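Local coordinates for bromodomain factor 2 protein (Trypanosoma cruzi, PDB 6NIM), which probably recognises acetylated lysines through its bromodomain, a four-helix bundle of the kind that reads histone acetylation marks in chromatin, at residues H94-A97 with L98-S102; V20-L23 with W24-K28. One frame throughout, in Å; residues are numbered along the deposited sequence.

Contact 1: H94-A97 with L98-S102; sequences HQQA and LSFRS
Phe100 N donates to Gln96 O over 2.8 Å, and Arg101 N to Ala97 O over 2.9 Å with an N-H...O angle of 166°. With Leu98 N to His94 O and Ser99 N to Gln95 O, they form a regular run of four i to i+4 bonds from His94 O to Arg101 N. At the far end Ser102 OG turns back to Ser99 O at 2.7 Å, a side-chain bond that gives this carbonyl a hydroxyl donor.

The side chains follow the same i, i+4 spacing. Gln96 runs out extended, CG anti to the backbone N (chi1 -167°), and lies alongside Phe100, its amide plane only 25° from the ring plane. Gln96 NE2 comes within 3.8 Å of Phe100 CE1; the amide is fixed in rotation by partners at both ends, Asp27 for NE2 and Leu29 N for OE1. On another side of the helix, His94 CD2 rests 4.0 Å from Leu98 CG. The second subunit takes up His94 NE2 through Asp118 and Arg101 NH1 through Ala120 O, while His94 ND1 bonds Asn87 O within the chain.

In the left-handed bromodomain bundle this is the early part of the last helix, 92-110, with Ala97 and Leu98 packed on helix 69-86 and Phe100 against Leu23 and Lys26 of the first helix, 13-26.

Contact 2: V20-L23 with W24-K28; sequences VHQL and WDKDK
Val20 O accepts from Trp24 N at 2.9 Å, a regular helical bond close to the C-terminal end of helix 13-26. The Val20 side chain itself faces Ile57 and Ile61 of helix 54-62. Next, His21 O receives Asp25 N, and the two side chains also meet: Asp25 OD2 lies 3.1 Å from His21 CE1 and 3.4 Å from His21 NE2. The ring and carboxylate planes stand 75° apart. The angle at NE2 is too poor for a hydrogen bond, which makes this a close polar contact.

Gln22 O accepts from Lys26 N at 3.1 Å, less straight at 138°. The Lys26 chain then runs back over this carbonyl, CG lying 3.4 Å from Gln22 O; chi1 of -74° sets CG beside the backbone N, and CE approaches Gln22 OE1 obliquely. Lys26 N also makes a second, weak bond, to Leu23 O at 3.3 Å, and Asp27 CB sits 3.4 Å from the same Leu23 O.

Lys26 N is thus divided between Gln22 O and Leu23 O, and Asp27 just beyond is the centre of an inverse gamma turn. Chemically, the hydrogen bonds across the contact are all main-chain: the Asp25 carboxylate could favour a protonated His21 electrostatically, while the buried Asp27 carboxylate accepts from Phe32 N and Met31 N in the loop beyond.

How the contacts relate
Contact 2 precedes contact 1 in the chain, and their centres are 13 Å apart, yet the first and last long helices of the bromodomain touch directly through them. The polar join is a probable hydrogen bond of 2.8 Å from Gln96 NE2 to Asp27 OD1. Beside it, Phe100 CZ lies 3.5 Å from Leu23 O. Contact 2 leads into the long loop that in bromodomains borders the acetyl-lysine pocket; Asn87, bonded by His94 of contact 1, is by sequence probably the conserved pocket asparagine. A sulfate ion lies about 4 Å from the His94 side chain, and one lies about 4 Å from that of Trp24; both probably come from the crystallisation liquor.

Contact 1: H94-A97 with L98-S102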
loop_
_atom_site.group_PDB
_atom_site.type_symbol
_atom_site.label_atom_id
_atom_site.label_comp_id
_atom_site.label_asym_id
_atom_site.label_seq_id
_atom_site.Cartn_x
_atom_site.Cartn_y
_atom_site.Cartn_z
ATOM N N HIS A 94 6.055 4.593 -16.622
ATOM C CA HIS A 94 4.722 4.659 -15.988
ATOM C C HIS A 94 3.797 3.602 -16.596
ATOM O O HIS A 94 3.016 2.962 -15.849
ATOM C CB HIS A 94 4.148 6.062 -16.108
ATOM C CG HIS A 94 2.839 6.237 -15.399
ATOM N ND1 HIS A 94 2.762 6.820 -14.153
ATOM C CD2 HIS A 94 1.566 5.984 -15.776
ATOM C CE1 HIS A 94 1.518 6.894 -13.767
ATOM N NE2 HIS A 94 0.740 6.386 -14.756
ATOM N N GLN A 95 3.873 3.418 -17.914
ATOM C CA GLN A 95 2.979 2.491 -18.625
ATOM C C GLN A 95 3.324 1.045 -18.250
ATOM O O GLN A 95 2.402 0.295 -18.023
ATOM C CB GLN A 95 3.051 2.660 -20.140
ATOM C CG GLN A 95 1.901 1.939 -20.820
ATOM C CD GLN A 95 1.873 2.194 -22.297
ATOM O OE1 GLN A 95 2.378 1.381 -23.070
ATOM N NE2 GLN A 95 1.384 3.378 -22.663
ATOM N N GLN A 96 4.614 0.675 -18.177
ATOM C CA GLN A 96 4.974 -0.699 -17.743
ATOM C C GLN A 96 4.468 -0.933 -16.312
ATOM O O GLN A 96 3.983 -2.025 -16.018
ATOM C CB GLN A 96 6.466 -0.999 -17.848
ATOM C CG GLN A 96 6.714 -2.498 -17.689
ATOM C CD GLN A 96 8.181 -2.838 -17.648
ATOM O OE1 GLN A 96 8.865 -2.821 -18.666
ATOM N NE2 GLN A 96 8.654 -3.177 -16.465
ATOM N N ALA A 97 4.545 0.084 -15.471
ATOM C CA ALA A 97 4.081 -0.029 -14.074
ATOM C C ALA A 97 2.560 -0.201 -14.055
ATOM O O ALA A 97 2.088 -0.977 -13.219
ATOM C CB ALA A 97 4.551 1.155 -13.308
ATOM N N LEU A 98 1.821 0.446 -14.955
ATOM C CA LEU A 98 0.346 0.232 -15.073
ATOM C C LEU A 98 0.073 -1.224 -15.403
ATOM O O LEU A 98 -0.818 -1.830 -14.804
ATOM C CB LEU A 98 -0.248 1.112 -16.176
ATOM C CG LEU A 98 -0.566 2.569 -15.859
ATOM C CD1 LEU A 98 -1.137 3.219 -17.113
ATOM C CD2 LEU A 98 -1.557 2.707 -14.697
ATOM N N SER A 99 0.837 -1.759 -16.363
ATOM C CA SER A 99 0.709 -3.154 -16.819
ATOM C C SER A 99 0.985 -4.062 -15.613
ATOM O O SER A 99 0.204 -5.001 -15.334
ATOM C CB SER A 99 1.640 -3.407 -17.973
ATOM O OG SER A 99 1.708 -4.783 -18.208
ATOM N N PHE A 100 2.081 -3.801 -14.908
ATOM C CA PHE A 100 2.473 -4.630 -13.742
ATOM C C PHE A 100 1.369 -4.580 -12.673
ATOM O O PHE A 100 1.027 -5.652 -12.108
ATOM C CB PHE A 100 3.835 -4.216 -13.178
ATOM C CG PHE A 100 4.988 -5.026 -13.722
ATOM C CD1 PHE A 100 5.185 -5.147 -15.088
ATOM C CD2 PHE A 100 5.862 -5.695 -12.870
ATOM C CE1 PHE A 100 6.223 -5.920 -15.602
ATOM C CE2 PHE A 100 6.896 -6.461 -13.387
ATOM C CZ PHE A 100 7.092 -6.552 -14.754
ATOM N N ARG A 101 0.837 -3.396 -12.367
ATOM C CA ARG A 101 -0.274 -3.322 -11.379
ATOM C C ARG A 101 -1.404 -4.263 -11.819
ATOM O O ARG A 101 -2.007 -4.927 -10.984
ATOM C CB ARG A 101 -0.818 -1.909 -11.207
ATOM C CG ARG A 101 -1.884 -1.851 -10.126
ATOM C CD ARG A 101 -2.298 -0.431 -9.824
ATOM N NE ARG A 101 -3.202 -0.490 -8.689
ATOM C CZ ARG A 101 -3.674 0.559 -8.032
ATOM N NH1 ARG A 101 -3.344 1.786 -8.405
ATOM N NH2 ARG A 101 -4.512 0.363 -7.020
ATOM N N SER A 102 -1.688 -4.344 -13.115
ATOM C CA SER A 102 -2.840 -5.123 -13.618
ATOM C C SER A 102 -2.550 -6.626 -13.705
ATOM O O SER A 102 -3.540 -7.369 -13.758
ATOM C CB SER A 102 -3.266 -4.606 -14.964
ATOM O OG SER A 102 -2.378 -5.096 -15.956
#

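Contact 2: V20-L23 with W24-K28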
loop_
_atom_site.group_PDB
_atom_site.type_symbol
_atom_site.label_atom_id
_atom_site.label_comp_id
_atom_site.label_asym_id
_atom_site.label_seq_id
_atom_site.Cartn_x
_atom_site.Cartn_y
_atom_site.Cartn_z
ATOM N N VAL A 20 8.717 -13.768 -8.024
ATOM C CA VAL A 20 9.700 -12.674 -8.244
ATOM C C VAL A 20 10.400 -12.914 -9.584
ATOM O O VAL A 20 10.583 -11.973 -10.315
ATOM C CB VAL A 20 10.679 -12.574 -7.064
ATOM C CG1 VAL A 20 11.878 -11.706 -7.388
ATOM C CG2 VAL A 20 9.920 -12.080 -5.848
ATOM N N HIS A 21 10.794 -14.144 -9.879
ATOM C CA HIS A 21 11.509 -14.485 -11.132
ATOM C C HIS A 21 10.613 -14.219 -12.354
ATOM O O HIS A 21 11.124 -13.731 -13.382
ATOM C CB HIS A 21 12.034 -15.933 -11.101
ATOM C CG HIS A 21 12.813 -16.246 -12.329
ATOM N ND1 HIS A 21 12.330 -17.084 -13.308
ATOM C CD2 HIS A 21 13.984 -15.746 -12.774
ATOM C CE1 HIS A 21 13.215 -17.148 -14.289
ATOM N NE2 HIS A 21 14.227 -16.296 -13.991
ATOM N N GLN A 22 9.321 -14.524 -12.278
ATOM C CA GLN A 22 8.413 -14.314 -13.435
ATOM C C GLN A 22 8.337 -12.810 -13.693
ATOM O O GLN A 22 8.366 -12.416 -14.857
ATOM C CB GLN A 22 7.007 -14.858 -13.177
ATOM C CG GLN A 22 6.892 -16.376 -13.169
ATOM C CD GLN A 22 7.170 -17.027 -14.506
ATOM O OE1 GLN A 22 6.611 -16.648 -15.529
ATOM N NE2 GLN A 22 7.995 -18.067 -14.507
ATOM N N LEU A 23 8.249 -12.000 -12.618
ATOM C CA LEU A 23 8.168 -10.521 -12.727
ATOM C C LEU A 23 9.484 -9.993 -13.299
ATOM O O LEU A 23 9.445 -9.052 -14.098
ATOM C CB LEU A 23 7.860 -9.906 -11.352
ATOM C CG LEU A 23 6.475 -10.226 -10.782
ATOM C CD1 LEU A 23 6.332 -9.602 -9.411
ATOM C CD2 LEU A 23 5.330 -9.762 -11.693
ATOM N N TRP A 24 10.618 -10.521 -12.837
ATOM C CA TRP A 24 11.952 -10.163 -13.358
ATOM C C TRP A 24 11.977 -10.283 -14.889
ATOM O O TRP A 24 12.436 -9.358 -15.533
ATOM C CB TRP A 24 12.996 -11.063 -12.697
ATOM C CG TRP A 24 14.401 -10.726 -13.059
ATOM C CD1 TRP A 24 15.066 -11.094 -14.193
ATOM C CD2 TRP A 24 15.344 -10.014 -12.239
ATOM N NE1 TRP A 24 16.354 -10.637 -14.141
ATOM C CE2 TRP A 24 16.553 -9.969 -12.965
ATOM C CE3 TRP A 24 15.280 -9.407 -10.975
ATOM C CZ2 TRP A 24 17.682 -9.313 -12.476
ATOM C CZ3 TRP A 24 16.396 -8.776 -10.491
ATOM C CH2 TRP A 24 17.577 -8.727 -11.235
ATOM N N ASP A 25 11.506 -11.406 -15.427
ATOM C CA ASP A 25 11.582 -11.749 -16.870
ATOM C C ASP A 25 10.570 -10.912 -17.650
ATOM O O ASP A 25 10.832 -10.598 -18.823
ATOM C CB ASP A 25 11.361 -13.236 -17.086
ATOM C CG ASP A 25 12.571 -14.094 -16.735
ATOM O OD1 ASP A 25 13.637 -13.528 -16.522
ATOM O OD2 ASP A 25 12.416 -15.312 -16.644
ATOM N N LYS A 26 9.482 -10.505 -17.006
ATOM C CA LYS A 26 8.441 -9.684 -17.666
ATOM C C LYS A 26 8.799 -8.204 -17.596
ATOM O O LYS A 26 8.068 -7.399 -18.252
ATOM C CB LYS A 26 7.074 -9.977 -17.036
ATOM C CG LYS A 26 6.497 -11.322 -17.452
ATOM C CD LYS A 26 5.220 -11.670 -16.706
ATOM C CE LYS A 26 5.003 -13.163 -16.545
ATOM N NZ LYS A 26 4.347 -13.773 -17.728
ATOM N N ASP A 27 9.816 -7.833 -16.805
ATOM C CA ASP A 27 10.292 -6.434 -16.649
ATOM C C ASP A 27 11.183 -6.060 -17.853
ATOM O O ASP A 27 12.387 -6.038 -17.715
ATOM C CB ASP A 27 11.013 -6.256 -15.311
ATOM C CG ASP A 27 11.538 -4.856 -15.038
ATOM O OD1 ASP A 27 11.257 -3.922 -15.851
ATOM O OD2 ASP A 27 12.259 -4.698 -14.042
ATOM N N LYS A 28 10.596 -5.686 -18.983
ATOM C CA LYS A 28 11.351 -5.476 -20.258
ATOM C C LYS A 28 12.279 -4.271 -20.121
ATOM O O LYS A 28 13.436 -4.366 -20.580
ATOM C CB LYS A 28 10.387 -5.286 -21.431
ATOM C CG LYS A 28 9.366 -6.400 -21.588
ATOM C CD LYS A 28 9.930 -7.734 -22.032
ATOM C CE LYS A 28 10.661 -8.486 -20.938
ATOM N NZ LYS A 28 10.637 -9.942 -21.182
#